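Side-chain contact in PLP-Dependent L-Arginine Hydroxylase MppP (Streptomyces wadayamensis, PDB 6C9B), which is a pyridoxal phosphate-dependent oxidase that acts on L-arginine, forming 4-hydroxy-2-ketoarginine and 2-ketoarginine: residues P36-I41 / S266-D271. Sequence-based numbering, arbitrary orientation.
Sequences PGQQKI and SRDAAD
Asp268 faces Gly37, with 6.7 Å between their CA atoms, where segments 36-41, on helix 36-43, and 266-271, on the long helix 256-291, run nearly antiparallel (157°), their axes 10.1 Å apart. Asp268 CG stands anti to the backbone N (chi1 172°), which carries the carboxylate across to the other helix. Asp268 OD1 comes to 3.7 Å from Gly37 CA; with no side chain, glycine lets the carboxylate oxygen come right up to the backbone. Asp268 OD2 lies 3.7 Å from Gln38 CG, and the two side chains cross at about a right angle. Their polar ends meet through one water, which accepts from Gln38 NE2 at 3.0 Å and donates to Asp268 OD2 at 2.6 Å; Gln38 OE1 turns back to the backbone N of Ser35, fixing which end of the amide offers its N-H groups. On the apolar side, Ile41 reaches with CD1 to CB of Asp268 (4.1 Å) and also packs on Phe265 and Leu261, about one and two turns back from Asp268 along the long helix. The chemistry implies a small, partly hydrated join between the N-terminal region and the long helix, centred on a carboxylate that, within these two segments, meets backbone, a methylene and water.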
loop_
_atom_site.group_PDB
_atom_site.type_symbol
_atom_site.label_atom_id
_atom_site.label_comp_id
_atom_site.label_asym_id
_atom_site.label_seq_id
_atom_site.Cartn_x
_atom_site.Cartn_y
_atom_site.Cartn_z
ATOM N N PRO B 36 -17.879 22.640 2.822
ATOM C CA PRO B 36 -19.181 22.291 2.227
ATOM C C PRO B 36 -19.075 21.661 0.850
ATOM O O PRO B 36 -19.819 20.726 0.531
ATOM C CB PRO B 36 -19.902 23.643 2.179
ATOM C CG PRO B 36 -19.270 24.446 3.266
ATOM C CD PRO B 36 -17.834 24.033 3.288
ATOM N N GLY B 37 -18.166 22.156 0.014
ATOM C CA GLY B 37 -18.014 21.579 -1.307
ATOM C C GLY B 37 -17.467 20.164 -1.247
ATOM O O GLY B 37 -17.871 19.294 -2.023
ATOM N N GLN B 38 -16.568 19.902 -0.302
ATOM C CA GLN B 38 -16.019 18.552 -0.159
ATOM C C GLN B 38 -17.060 17.608 0.431
ATOM O O GLN B 38 -17.140 16.446 0.033
ATOM C CB GLN B 38 -14.746 18.580 0.699
ATOM C CG GLN B 38 -13.558 19.285 0.035
ATOM C CD GLN B 38 -12.438 19.605 1.022
ATOM O OE1 GLN B 38 -12.655 19.677 2.237
ATOM N NE2 GLN B 38 -11.229 19.834 0.489
ATOM N N GLN B 39 -17.910 18.101 1.340
ATOM C CA GLN B 39 -18.972 17.244 1.859
ATOM C C GLN B 39 -19.932 16.839 0.755
ATOM O O GLN B 39 -20.437 15.711 0.757
ATOM C CB GLN B 39 -19.704 17.947 2.993
ATOM C CG GLN B 39 -20.852 17.123 3.606
ATOM C CD GLN B 39 -20.352 15.904 4.370
ATOM O OE1 GLN B 39 -19.539 16.023 5.286
ATOM N NE2 GLN B 39 -20.839 14.725 3.995
ATOM N N LYS B 40 -20.189 17.735 -0.207
ATOM C CA LYS B 40 -21.026 17.371 -1.344
ATOM C C LYS B 40 -20.453 16.176 -2.096
ATOM O O LYS B 40 -21.209 15.348 -2.613
ATOM C CB LYS B 40 -21.187 18.554 -2.296
ATOM C CG LYS B 40 -22.427 19.373 -2.076
ATOM C CD LYS B 40 -22.854 20.061 -3.368
ATOM C CE LYS B 40 -23.374 19.058 -4.407
ATOM N NZ LYS B 40 -23.707 19.708 -5.702
ATOM N N ILE B 41 -19.123 16.099 -2.221
ATOM C CA ILE B 41 -18.498 14.936 -2.854
ATOM C C ILE B 41 -18.784 13.685 -2.040
ATOM O O ILE B 41 -19.180 12.639 -2.572
ATOM C CB ILE B 41 -16.980 15.155 -3.022
ATOM C CG1 ILE B 41 -16.701 16.377 -3.897
ATOM C CG2 ILE B 41 -16.334 13.908 -3.637
ATOM C CD1 ILE B 41 -15.233 16.861 -3.868
ATOM N N SER B 266 -9.927 17.347 -6.609
ATOM C CA SER B 266 -9.095 18.222 -7.421
ATOM C C SER B 266 -9.931 19.277 -8.119
ATOM O O SER B 266 -9.521 20.433 -8.205
ATOM C CB SER B 266 -8.322 17.416 -8.464
ATOM O OG SER B 266 -7.339 16.613 -7.860
ATOM N N ARG B 267 -11.110 18.900 -8.618
ATOM C CA ARG B 267 -11.955 19.886 -9.288
ATOM C C ARG B 267 -12.495 20.919 -8.303
ATOM O O ARG B 267 -12.592 22.108 -8.627
ATOM C CB ARG B 267 -13.084 19.165 -10.030
ATOM C CG ARG B 267 -12.546 18.367 -11.225
ATOM C CD ARG B 267 -13.594 17.519 -11.938
ATOM N NE ARG B 267 -13.040 16.946 -13.173
ATOM C CZ ARG B 267 -13.664 16.060 -13.944
ATOM N NH1 ARG B 267 -14.877 15.625 -13.623
ATOM N NH2 ARG B 267 -13.072 15.604 -15.038
ATOM N N ASP B 268 -12.872 20.478 -7.100
ATOM C CA ASP B 268 -13.316 21.408 -6.070
ATOM C C ASP B 268 -12.192 22.366 -5.695
ATOM O O ASP B 268 -12.427 23.568 -5.479
ATOM C CB ASP B 268 -13.787 20.619 -4.848
ATOM C CG ASP B 268 -14.075 21.491 -3.669
ATOM O OD1 ASP B 268 -15.194 22.028 -3.595
ATOM O OD2 ASP B 268 -13.187 21.664 -2.817
ATOM N N ALA B 269 -10.969 21.833 -5.585
ATOM C CA ALA B 269 -9.797 22.662 -5.320
ATOM C C ALA B 269 -9.594 23.691 -6.425
ATOM O O ALA B 269 -9.279 24.850 -6.144
ATOM C CB ALA B 269 -8.561 21.768 -5.155
ATOM N N ALA B 270 -9.809 23.303 -7.685
ATOM C CA ALA B 270 -9.618 24.242 -8.786
ATOM C C ALA B 270 -10.678 25.335 -8.786
ATOM O O ALA B 270 -10.419 26.447 -9.255
ATOM C CB ALA B 270 -9.639 23.509 -10.128
ATOM N N ASP B 271 -11.866 25.042 -8.262
ATOM C CA ASP B 271 -12.970 25.989 -8.228
ATOM C C ASP B 271 -12.896 26.962 -7.055
ATOM O O ASP B 271 -13.848 27.718 -6.849
ATOM C CB ASP B 271 -14.307 25.240 -8.171
ATOM C CG ASP B 271 -14.665 24.585 -9.487
ATOM O OD1 ASP B 271 -14.077 24.972 -10.520
ATOM O OD2 ASP B 271 -15.540 23.694 -9.492
HETATM O O HOH W 1 -10.984 20.223 -2.525
#